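Local coordinates for protein lysin (Enterococcus phage IMEEF1, PDB 6IST) that probably cleaves the peptidoglycan of enterococcal cell walls through a calcium-binding CHAP domain, so serving as a phage endolysin, at residues G102-I112 / P121-V132; W183-P194 / M228-V237. One frame throughout, in Å; residues are numbered along the deposited sequence.

Contact 1: residues G102-I112 / P121-V132; sequences GTFVSVDQNWI and PAAAIHHNMDGV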
loop_
_atom_site.group_PDB
_atom_site.type_symbol
_atom_site.label_atom_id
_atom_site.label_comp_id
_atom_site.label_asym_id
_atom_site.label_seq_id
_atom_site.Cartn_x
_atom_site.Cartn_y
_atom_site.Cartn_z
ATOM N N GLY C 102 1.756 7.895 -40.508
ATOM C CA GLY C 102 2.944 7.516 -39.767
ATOM C C GLY C 102 3.430 8.496 -38.671
ATOM O O GLY C 102 4.604 8.403 -38.215
ATOM N N THR C 103 2.618 9.468 -38.301
ATOM C CA THR C 103 2.998 10.418 -37.258
ATOM C C THR C 103 2.063 10.346 -36.076
ATOM O O THR C 103 1.009 9.657 -36.098
ATOM C CB THR C 103 3.070 11.868 -37.795
ATOM O OG1 THR C 103 1.754 12.319 -38.123
ATOM C CG2 THR C 103 3.959 11.963 -39.039
ATOM N N PHE C 104 2.486 10.991 -34.991
ATOM C CA PHE C 104 1.688 11.134 -33.820
ATOM C C PHE C 104 2.115 12.376 -33.020
ATOM O O PHE C 104 3.179 12.959 -33.259
ATOM C CB PHE C 104 1.775 9.838 -32.970
ATOM C CG PHE C 104 3.147 9.574 -32.364
ATOM C CD1 PHE C 104 4.092 8.821 -33.055
ATOM C CD2 PHE C 104 3.439 10.005 -31.134
ATOM C CE1 PHE C 104 5.343 8.574 -32.546
ATOM C CE2 PHE C 104 4.712 9.803 -30.597
ATOM C CZ PHE C 104 5.629 9.048 -31.289
ATOM N N VAL C 105 1.280 12.778 -32.082
ATOM C CA VAL C 105 1.576 13.848 -31.185
ATOM C C VAL C 105 1.713 13.378 -29.738
ATOM O O VAL C 105 0.855 12.729 -29.233
ATOM C CB VAL C 105 0.499 14.933 -31.290
ATOM C CG1 VAL C 105 0.719 16.027 -30.302
ATOM C CG2 VAL C 105 0.473 15.510 -32.707
ATOM N N SER C 106 2.809 13.728 -29.088
ATOM C CA SER C 106 3.005 13.495 -27.687
ATOM C C SER C 106 3.571 14.770 -26.973
ATOM O O SER C 106 4.171 15.650 -27.615
ATOM C CB SER C 106 3.845 12.201 -27.442
ATOM O OG SER C 106 5.191 12.386 -27.876
ATOM N N VAL C 107 3.360 14.888 -25.653
ATOM C CA VAL C 107 3.957 15.934 -24.842
ATOM C C VAL C 107 5.110 15.278 -24.130
ATOM O O VAL C 107 4.927 14.194 -23.530
ATOM C CB VAL C 107 2.967 16.466 -23.843
ATOM C CG1 VAL C 107 3.634 17.266 -22.780
ATOM C CG2 VAL C 107 1.959 17.272 -24.589
ATOM N N ASP C 108 6.277 15.815 -24.357
ATOM C CA ASP C 108 7.527 15.205 -23.902
ATOM C C ASP C 108 8.361 16.306 -23.268
ATOM O O ASP C 108 8.322 17.464 -23.706
ATOM C CB ASP C 108 8.440 14.680 -25.016
ATOM C CG ASP C 108 7.798 13.786 -26.099
ATOM O OD1 ASP C 108 6.659 13.296 -26.021
ATOM O OD2 ASP C 108 8.616 13.412 -26.996
ATOM N N GLN C 109 9.157 15.950 -22.243
ATOM C CA GLN C 109 10.253 16.810 -21.769
ATOM C C GLN C 109 11.524 16.406 -22.344
ATOM O O GLN C 109 11.723 15.223 -22.646
ATOM C CB GLN C 109 10.366 16.777 -20.241
ATOM C CG GLN C 109 9.174 17.395 -19.593
ATOM C CD GLN C 109 9.191 17.464 -18.088
ATOM O OE1 GLN C 109 8.453 18.274 -17.537
ATOM N NE2 GLN C 109 9.940 16.593 -17.410
ATOM N N ASN C 110 12.402 17.393 -22.509
ATOM C CA ASN C 110 13.763 17.146 -22.953
ATOM C C ASN C 110 13.902 16.632 -24.347
ATOM O O ASN C 110 14.861 15.883 -24.685
ATOM C CB ASN C 110 14.526 16.261 -21.965
ATOM C CG ASN C 110 16.005 16.631 -21.905
ATOM O OD1 ASN C 110 16.374 17.757 -22.147
ATOM N ND2 ASN C 110 16.832 15.673 -21.627
ATOM N N TRP C 111 12.983 17.063 -25.205
ATOM C CA TRP C 111 13.016 16.735 -26.625
ATOM C C TRP C 111 13.514 17.957 -27.361
ATOM O O TRP C 111 14.521 17.864 -28.079
ATOM C CB TRP C 111 11.654 16.273 -27.178
ATOM C CG TRP C 111 11.669 16.006 -28.662
ATOM C CD1 TRP C 111 11.328 16.889 -29.666
ATOM C CD2 TRP C 111 12.143 14.846 -29.299
ATOM N NE1 TRP C 111 11.518 16.318 -30.864
ATOM C CE2 TRP C 111 11.973 15.035 -30.684
ATOM C CE3 TRP C 111 12.577 13.599 -28.835
ATOM C CZ2 TRP C 111 12.301 14.072 -31.613
ATOM C CZ3 TRP C 111 12.904 12.653 -29.740
ATOM C CH2 TRP C 111 12.757 12.877 -31.142
ATOM N N ILE C 112 12.789 19.056 -27.239
ATOM C CA ILE C 112 13.227 20.352 -27.767
ATOM C C ILE C 112 14.263 20.973 -26.834
ATOM O O ILE C 112 14.052 21.033 -25.597
ATOM C CB ILE C 112 12.034 21.288 -27.894
ATOM C CG1 ILE C 112 11.219 20.818 -29.087
ATOM C CG2 ILE C 112 12.484 22.737 -28.138
ATOM C CD1 ILE C 112 9.791 21.304 -29.016
ATOM N N PRO C 121 11.665 22.046 -20.750
ATOM C CA PRO C 121 10.229 22.018 -20.502
ATOM C C PRO C 121 9.421 21.105 -21.420
ATOM O O PRO C 121 9.833 20.762 -22.524
ATOM C CB PRO C 121 9.795 23.497 -20.746
ATOM C CG PRO C 121 11.012 24.275 -20.813
ATOM C CD PRO C 121 12.144 23.386 -21.148
ATOM N N ALA C 122 8.247 20.757 -20.942
ATOM C CA ALA C 122 7.324 19.932 -21.668
ATOM C C ALA C 122 6.898 20.694 -22.921
ATOM O O ALA C 122 6.620 21.930 -22.867
ATOM C CB ALA C 122 6.142 19.597 -20.827
ATOM N N ALA C 123 6.844 19.968 -24.021
ATOM C CA ALA C 123 6.368 20.540 -25.275
ATOM C C ALA C 123 5.527 19.550 -25.978
ATOM O O ALA C 123 5.716 18.327 -25.871
ATOM C CB ALA C 123 7.545 20.944 -26.122
ATOM N N ALA C 124 4.618 20.033 -26.809
ATOM C CA ALA C 124 3.816 19.168 -27.624
ATOM C C ALA C 124 4.530 18.998 -28.963
ATOM O O ALA C 124 4.787 19.964 -29.638
ATOM C CB ALA C 124 2.383 19.706 -27.806
ATOM N N ILE C 125 4.916 17.761 -29.272
ATOM C CA ILE C 125 5.761 17.399 -30.387
ATOM C C ILE C 125 5.011 16.519 -31.426
ATOM O O ILE C 125 4.419 15.478 -31.075
ATOM C CB ILE C 125 6.934 16.518 -29.912
ATOM C CG1 ILE C 125 7.633 17.085 -28.651
ATOM C CG2 ILE C 125 7.907 16.332 -31.082
ATOM C CD1 ILE C 125 8.164 18.443 -28.890
ATOM N N HIS C 126 5.073 16.904 -32.698
ATOM C CA HIS C 126 4.595 16.082 -33.797
ATOM C C HIS C 126 5.727 15.163 -34.203
ATOM O O HIS C 126 6.657 15.594 -34.868
ATOM C CB HIS C 126 4.167 16.984 -34.956
ATOM C CG HIS C 126 3.449 16.285 -36.092
ATOM N ND1 HIS C 126 3.192 16.924 -37.297
ATOM C CD2 HIS C 126 2.906 15.044 -36.217
ATOM C CE1 HIS C 126 2.563 16.101 -38.119
ATOM N NE2 HIS C 126 2.376 14.950 -37.491
ATOM N N HIS C 127 5.667 13.910 -33.763
ATOM C CA HIS C 127 6.735 12.928 -34.038
ATOM C C HIS C 127 6.466 12.037 -35.237
ATOM O O HIS C 127 5.325 11.800 -35.620
ATOM C CB HIS C 127 6.820 11.969 -32.859
ATOM C CG HIS C 127 7.454 12.543 -31.621
ATOM N ND1 HIS C 127 8.813 12.734 -31.517
ATOM C CD2 HIS C 127 6.936 12.861 -30.410
ATOM C CE1 HIS C 127 9.111 13.079 -30.265
ATOM N NE2 HIS C 127 7.985 13.231 -29.589
ATOM N N ASN C 128 7.528 11.429 -35.769
ATOM C CA ASN C 128 7.411 10.228 -36.556
ATOM C C ASN C 128 7.830 9.029 -35.682
ATOM O O ASN C 128 8.144 9.159 -34.479
ATOM C CB ASN C 128 8.208 10.338 -37.866
ATOM C CG ASN C 128 9.704 10.468 -37.609
ATOM O OD1 ASN C 128 10.216 10.035 -36.591
ATOM N ND2 ASN C 128 10.389 11.117 -38.516
ATOM N N MET C 129 7.881 7.894 -36.329
ATOM C CA MET C 129 8.103 6.633 -35.653
ATOM C C MET C 129 9.571 6.229 -35.575
ATOM O O MET C 129 9.851 5.148 -35.034
ATOM C CB MET C 129 7.273 5.525 -36.344
ATOM C CG MET C 129 5.739 5.657 -36.108
ATOM S SD MET C 129 5.192 5.433 -34.433
ATOM C CE MET C 129 5.277 3.635 -34.249
ATOM N N ASP C 130 10.491 7.105 -35.966
ATOM C CA ASP C 130 11.929 6.773 -35.867
ATOM C C ASP C 130 12.370 6.567 -34.405
ATOM O O ASP C 130 12.173 7.427 -33.558
ATOM C CB ASP C 130 12.778 7.844 -36.505
ATOM C CG ASP C 130 12.637 7.883 -38.042
ATOM O OD1 ASP C 130 11.906 7.034 -38.609
ATOM O OD2 ASP C 130 13.246 8.797 -38.668
ATOM N N GLY C 131 12.898 5.368 -34.136
ATOM C CA GLY C 131 13.290 4.950 -32.766
ATOM C C GLY C 131 12.234 4.442 -31.812
ATOM O O GLY C 131 12.548 4.108 -30.645
ATOM N N VAL C 132 10.962 4.546 -32.196
ATOM C CA VAL C 132 9.847 4.114 -31.334
ATOM C C VAL C 132 9.787 2.634 -31.169
ATOM O O VAL C 132 9.803 1.908 -32.117
ATOM C CB VAL C 132 8.497 4.643 -31.846
ATOM C CG1 VAL C 132 7.343 4.192 -30.932
ATOM C CG2 VAL C 132 8.554 6.144 -31.848
HETATM O O HOH W 1 6.932 7.463 -39.111
HETATM O O HOH W 2 10.637 18.845 -24.944
HETATM O O HOH W 3 11.399 21.921 -24.492
#

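Contact 2: residues W183-P194 / M228-V237; sequences WFVIGGKRIYLP and MEAALPQVKV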
loop_
_atom_site.group_PDB
_atom_site.type_symbol
_atom_site.label_atom_id
_atom_site.label_comp_id
_atom_site.label_asym_id
_atom_site.label_seq_id
_atom_site.Cartn_x
_atom_site.Cartn_y
_atom_site.Cartn_z
ATOM N N TRP C 183 6.477 -8.379 -4.403
ATOM C CA TRP C 183 6.228 -8.744 -3.037
ATOM C C TRP C 183 4.858 -8.265 -2.609
ATOM O O TRP C 183 4.436 -7.232 -3.061
ATOM C CB TRP C 183 7.295 -8.129 -2.135
ATOM C CG TRP C 183 8.622 -8.762 -2.247
ATOM C CD1 TRP C 183 9.542 -8.579 -3.212
ATOM C CD2 TRP C 183 9.171 -9.712 -1.330
ATOM N NE1 TRP C 183 10.638 -9.366 -2.980
ATOM C CE2 TRP C 183 10.450 -10.050 -1.803
ATOM C CE3 TRP C 183 8.690 -10.293 -0.152
ATOM C CZ2 TRP C 183 11.276 -10.938 -1.135
ATOM C CZ3 TRP C 183 9.519 -11.157 0.542
ATOM C CH2 TRP C 183 10.808 -11.461 0.059
ATOM N N PHE C 184 4.186 -9.026 -1.759
ATOM C CA PHE C 184 2.818 -8.723 -1.278
ATOM C C PHE C 184 2.830 -8.559 0.199
ATOM O O PHE C 184 3.277 -9.425 0.905
ATOM C CB PHE C 184 1.931 -9.831 -1.730
ATOM C CG PHE C 184 0.468 -9.704 -1.383
ATOM C CD1 PHE C 184 -0.218 -8.543 -1.553
ATOM C CD2 PHE C 184 -0.212 -10.831 -0.954
ATOM C CE1 PHE C 184 -1.558 -8.478 -1.247
ATOM C CE2 PHE C 184 -1.565 -10.795 -0.667
ATOM C CZ PHE C 184 -2.231 -9.593 -0.808
ATOM N N VAL C 185 2.288 -7.442 0.669
ATOM C CA VAL C 185 2.139 -7.182 2.074
ATOM C C VAL C 185 0.713 -7.460 2.453
ATOM O O VAL C 185 -0.208 -6.951 1.806
ATOM C CB VAL C 185 2.514 -5.706 2.368
ATOM C CG1 VAL C 185 2.234 -5.324 3.812
ATOM C CG2 VAL C 185 3.967 -5.512 1.986
ATOM N N ILE C 186 0.543 -8.320 3.457
ATOM C CA ILE C 186 -0.762 -8.706 3.948
ATOM C C ILE C 186 -0.614 -9.221 5.375
ATOM O O ILE C 186 0.319 -9.950 5.665
ATOM C CB ILE C 186 -1.394 -9.815 3.060
ATOM C CG1 ILE C 186 -2.747 -10.263 3.611
ATOM C CG2 ILE C 186 -0.460 -10.994 2.880
ATOM C CD1 ILE C 186 -3.621 -11.041 2.670
ATOM N N GLY C 187 -1.554 -8.831 6.223
ATOM C CA GLY C 187 -1.547 -9.239 7.663
ATOM C C GLY C 187 -0.270 -8.912 8.413
ATOM O O GLY C 187 0.138 -9.658 9.284
ATOM N N GLY C 188 0.374 -7.802 8.082
ATOM C CA GLY C 188 1.625 -7.465 8.725
ATOM C C GLY C 188 2.782 -8.361 8.306
ATOM O O GLY C 188 3.793 -8.370 8.984
ATOM N N LYS C 189 2.636 -9.086 7.202
ATOM C CA LYS C 189 3.690 -9.967 6.687
ATOM C C LYS C 189 4.004 -9.606 5.225
ATOM O O LYS C 189 3.296 -8.885 4.571
ATOM C CB LYS C 189 3.296 -11.441 6.707
ATOM C CG LYS C 189 2.622 -11.985 7.950
ATOM C CD LYS C 189 3.448 -11.768 9.167
ATOM C CE LYS C 189 3.104 -12.735 10.298
ATOM N NZ LYS C 189 1.669 -13.014 10.483
ATOM N N ARG C 190 5.081 -10.139 4.729
ATOM C CA ARG C 190 5.417 -9.940 3.349
ATOM C C ARG C 190 5.620 -11.280 2.639
ATOM O O ARG C 190 6.230 -12.206 3.158
ATOM C CB ARG C 190 6.571 -8.982 3.191
ATOM C CG ARG C 190 7.875 -9.452 3.689
ATOM C CD ARG C 190 8.847 -8.256 3.827
ATOM N NE ARG C 190 9.948 -8.717 4.655
ATOM C CZ ARG C 190 11.019 -9.358 4.222
ATOM N NH1 ARG C 190 11.251 -9.561 2.928
ATOM N NH2 ARG C 190 11.908 -9.759 5.105
ATOM N N ILE C 191 5.084 -11.393 1.452
ATOM C CA ILE C 191 5.147 -12.646 0.683
ATOM C C ILE C 191 5.791 -12.383 -0.652
ATOM O O ILE C 191 5.340 -11.531 -1.351
ATOM C CB ILE C 191 3.743 -13.210 0.438
ATOM C CG1 ILE C 191 3.039 -13.352 1.798
ATOM C CG2 ILE C 191 3.845 -14.524 -0.357
ATOM C CD1 ILE C 191 1.687 -14.040 1.768
ATOM N N TYR C 192 6.874 -13.076 -0.978
ATOM C CA TYR C 192 7.441 -13.083 -2.315
ATOM C C TYR C 192 6.491 -13.799 -3.272
ATOM O O TYR C 192 5.999 -14.901 -2.988
ATOM C CB TYR C 192 8.850 -13.712 -2.363
ATOM C CG TYR C 192 9.329 -13.977 -3.748
ATOM C CD1 TYR C 192 9.656 -12.925 -4.579
ATOM C CD2 TYR C 192 9.498 -15.282 -4.230
ATOM C CE1 TYR C 192 10.079 -13.146 -5.889
ATOM C CE2 TYR C 192 9.925 -15.518 -5.524
ATOM C CZ TYR C 192 10.237 -14.443 -6.340
ATOM O OH TYR C 192 10.671 -14.598 -7.600
ATOM N N LEU C 193 6.129 -13.121 -4.359
ATOM C CA LEU C 193 5.222 -13.680 -5.332
ATOM C C LEU C 193 6.002 -14.402 -6.475
ATOM O O LEU C 193 6.574 -13.781 -7.328
ATOM C CB LEU C 193 4.375 -12.554 -5.917
ATOM C CG LEU C 193 3.504 -11.811 -4.912
ATOM C CD1 LEU C 193 2.964 -10.562 -5.619
ATOM C CD2 LEU C 193 2.430 -12.635 -4.221
ATOM N N PRO C 194 5.994 -15.744 -6.510
ATOM C CA PRO C 194 6.884 -16.447 -7.467
ATOM C C PRO C 194 6.470 -16.441 -8.930
ATOM O O PRO C 194 7.338 -16.543 -9.800
ATOM C CB PRO C 194 6.937 -17.893 -6.935
ATOM C CG PRO C 194 6.309 -17.852 -5.594
ATOM C CD PRO C 194 5.414 -16.647 -5.509
ATOM N N MET C 228 10.553 -1.587 5.874
ATOM C CA MET C 228 9.471 -2.532 5.596
ATOM C C MET C 228 9.944 -3.948 5.867
ATOM O O MET C 228 9.237 -4.731 6.517
ATOM C CB MET C 228 8.933 -2.410 4.115
ATOM C CG MET C 228 7.854 -1.332 3.957
ATOM S SD MET C 228 6.974 -1.353 2.333
ATOM C CE MET C 228 8.369 -1.054 1.246
ATOM N N GLU C 229 11.145 -4.278 5.460
ATOM C CA GLU C 229 11.578 -5.672 5.594
ATOM C C GLU C 229 11.800 -6.012 7.074
ATOM O O GLU C 229 11.666 -7.180 7.467
ATOM C CB GLU C 229 12.843 -5.964 4.772
ATOM C CG GLU C 229 12.572 -5.881 3.263
ATOM C CD GLU C 229 13.769 -6.251 2.409
ATOM O OE1 GLU C 229 13.583 -6.857 1.316
ATOM O OE2 GLU C 229 14.908 -5.962 2.835
ATOM N N ALA C 230 12.136 -5.026 7.882
ATOM C CA ALA C 230 12.338 -5.280 9.310
ATOM C C ALA C 230 11.063 -5.328 10.082
ATOM O O ALA C 230 11.027 -5.972 11.091
ATOM C CB ALA C 230 13.264 -4.266 9.937
ATOM N N ALA C 231 10.055 -4.578 9.671
ATOM C CA ALA C 231 8.795 -4.548 10.343
ATOM C C ALA C 231 7.856 -5.704 9.950
ATOM O O ALA C 231 6.983 -6.064 10.735
ATOM C CB ALA C 231 8.110 -3.198 10.122
ATOM N N LEU C 232 7.994 -6.254 8.741
ATOM C CA LEU C 232 7.011 -7.191 8.205
ATOM C C LEU C 232 7.738 -8.504 7.961
ATOM O O LEU C 232 8.440 -8.630 6.991
ATOM C CB LEU C 232 6.488 -6.678 6.885
ATOM C CG LEU C 232 5.874 -5.269 6.882
ATOM C CD1 LEU C 232 5.718 -4.845 5.429
ATOM C CD2 LEU C 232 4.534 -5.232 7.564
ATOM N N PRO C 233 7.604 -9.467 8.863
ATOM C CA PRO C 233 8.320 -10.714 8.602
ATOM C C PRO C 233 7.896 -11.382 7.308
ATOM O O PRO C 233 6.744 -11.304 6.902
ATOM C CB PRO C 233 7.924 -11.614 9.774
ATOM C CG PRO C 233 7.299 -10.702 10.793
ATOM C CD PRO C 233 6.739 -9.542 10.024
ATOM N N GLN C 234 8.844 -12.074 6.702
ATOM C CA GLN C 234 8.566 -12.820 5.508
ATOM C C GLN C 234 7.823 -14.099 5.826
ATOM O O GLN C 234 8.164 -14.754 6.755
ATOM C CB GLN C 234 9.856 -13.148 4.795
ATOM C CG GLN C 234 9.561 -13.953 3.552
ATOM C CD GLN C 234 10.781 -14.167 2.687
ATOM O OE1 GLN C 234 11.879 -13.833 3.085
ATOM N NE2 GLN C 234 10.581 -14.732 1.508
ATOM N N VAL C 235 6.812 -14.447 5.044
ATOM C CA VAL C 235 6.246 -15.774 5.083
ATOM C C VAL C 235 6.196 -16.345 3.682
ATOM O O VAL C 235 6.073 -15.608 2.718
ATOM C CB VAL C 235 4.846 -15.796 5.726
ATOM C CG1 VAL C 235 4.903 -15.315 7.177
ATOM C CG2 VAL C 235 3.856 -14.992 4.911
ATOM N N LYS C 236 6.261 -17.666 3.593
ATOM C CA LYS C 236 6.420 -18.371 2.321
ATOM C C LYS C 236 5.109 -18.954 1.869
ATOM O O LYS C 236 4.339 -19.457 2.658
ATOM C CB LYS C 236 7.393 -19.538 2.446
ATOM C CG LYS C 236 8.738 -19.278 1.804
ATOM C CD LYS C 236 9.612 -18.503 2.742
ATOM C CE LYS C 236 10.925 -18.118 2.100
ATOM N NZ LYS C 236 11.837 -19.262 1.878
ATOM N N VAL C 237 4.900 -18.939 0.569
ATOM C CA VAL C 237 3.772 -19.610 -0.029
ATOM C C VAL C 237 4.265 -20.537 -1.144
ATOM O O VAL C 237 5.283 -20.249 -1.780
ATOM C CB VAL C 237 2.776 -18.580 -0.560
ATOM C CG1 VAL C 237 3.243 -17.978 -1.894
ATOM C CG2 VAL C 237 1.402 -19.212 -0.666
HETATM O O HOH W 4 11.260 -7.827 0.393
HETATM O O HOH W 5 7.933 -15.246 0.740
HETATM O O HOH W 6 6.893 -16.962 -1.417
#

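Contact 1: residues G102-I112 / P121-V132
D108 and H127 reach for each other from neighbouring antiparallel strands, and H127 NE2 donates to D108 OD2 over 2.7 Å. The carboxylate oxygen lies close to the imidazole plane, whereas the donor stands above the plane of the carboxylate. S106 steadies the other oxygen, its OG giving a short 2.5 Å bond to D108 OD1. H127 is wedged among aromatic groups as well: its CE1 sits 3.4 Å above the plane of the W111 ring, an edge-to-face pair with planes at 75°, while its CB makes a CH-pi contact over one face of F104. With W111 CG anti to the backbone N (chi1 177°), the indole turns its face to H127 CE1 and sets CD1 against I125 CD1 at an oblique crossing. I125 adds branched carbon, its CG2 over a face of the imidazole and its CD1 tight against I112 CD1 at 3.3 Å. Beneath this packed face the strands 103-108 and 123-128 are laced by paired backbone bonds at F104-H127, S106-I125 and D108-A123.

The other face is looser, and open to solvent at A124, H126 and N128, though V107 on it is buried. There H126 NE2 donates to T103 OG1 at 2.8 Å, an oxygen also hydrogen-bonded to D101 OD1, and small A124 only brushes V107. A water joins G102 O to M129 N at one end of the paired strands.

D108 OD2 is also hydrogen-bonded to H90 NE2, consistent with a Cys-His-Asp arrangement with C29, as in other CHAP peptidases. In the six-stranded antiparallel sheet, 123-128 is the outermost strand within the chain and 103-108 lies between it and 90-94; W80 of strand 77-80 meets H127, and V107 and Q109 rest on helix 29-41.

Contact 2: residues W183-P194 / M228-V237
R190 is gripped by the segment 228-237 through backbone and side chain together. Its N donates to P233 O at 3.0 Å and its O accepts from V235 N at 3.0 Å, a single bridge centred on R190 and Q234. The side chain reaches over to add a third bond, NE to L232 O at 2.8 Å, with the donor nearly in line with that C=O but the bond bent at the hydrogen (134°). Extended from CG to NE, the arginine reaches the end of helix 223-231, and its guanidinium lies between Q234 CB over one face and E229 CB over the opposite one. The charge pairing of R190 NH1 with E229 OE1 is long at 3.9 Å, the oxygen well out of the guanidinium plane; a water bonded to E229 OE1 takes a weak bond from R190 NH1, and E229 also pairs with K173.

Strands 180-186 and 189-192 form a beta hairpin closed by a type I' turn from I186 to K189, where G187 and G188 suit the positive phi angles. The chain's last residues run along strand 189-192, the outermost of the mixed sheet within the chain.

Q234 CD lies at the edge of the W183 ring, the amide plane turned 65° from it, and Q234 NE2 is 3.6 Å from W183 CH2; a water ties NE2 to Y192 N. Farther out, branched aliphatic residues suit the apolar contacts: L232 CD1 meets both methyls of V185, V235 CG2 rests 3.6 Å from I191 CG1, and V237 CG1 touches I191 CG2.

Overall arrangement
The two contacts lie on opposite sides of the chain's centre, their own centres about 41 Å apart, and share no strand or helix. Contact 1 pairs two regular strands at one margin of the antiparallel sheet in the CHAP region; one face is largely buried and rich in aromatic rings, with a histidine-carboxylate pair, and the other is more exposed. Contact 2, also partly buried, instead joins a hairpin of the mixed sheet to a helix end and the C-terminal tail, relying on one arginine, a single backbone bridge and aliphatic side chains. No other chain of the assembly touches contact 1, whereas contact 2 is packed against two neighbouring chains.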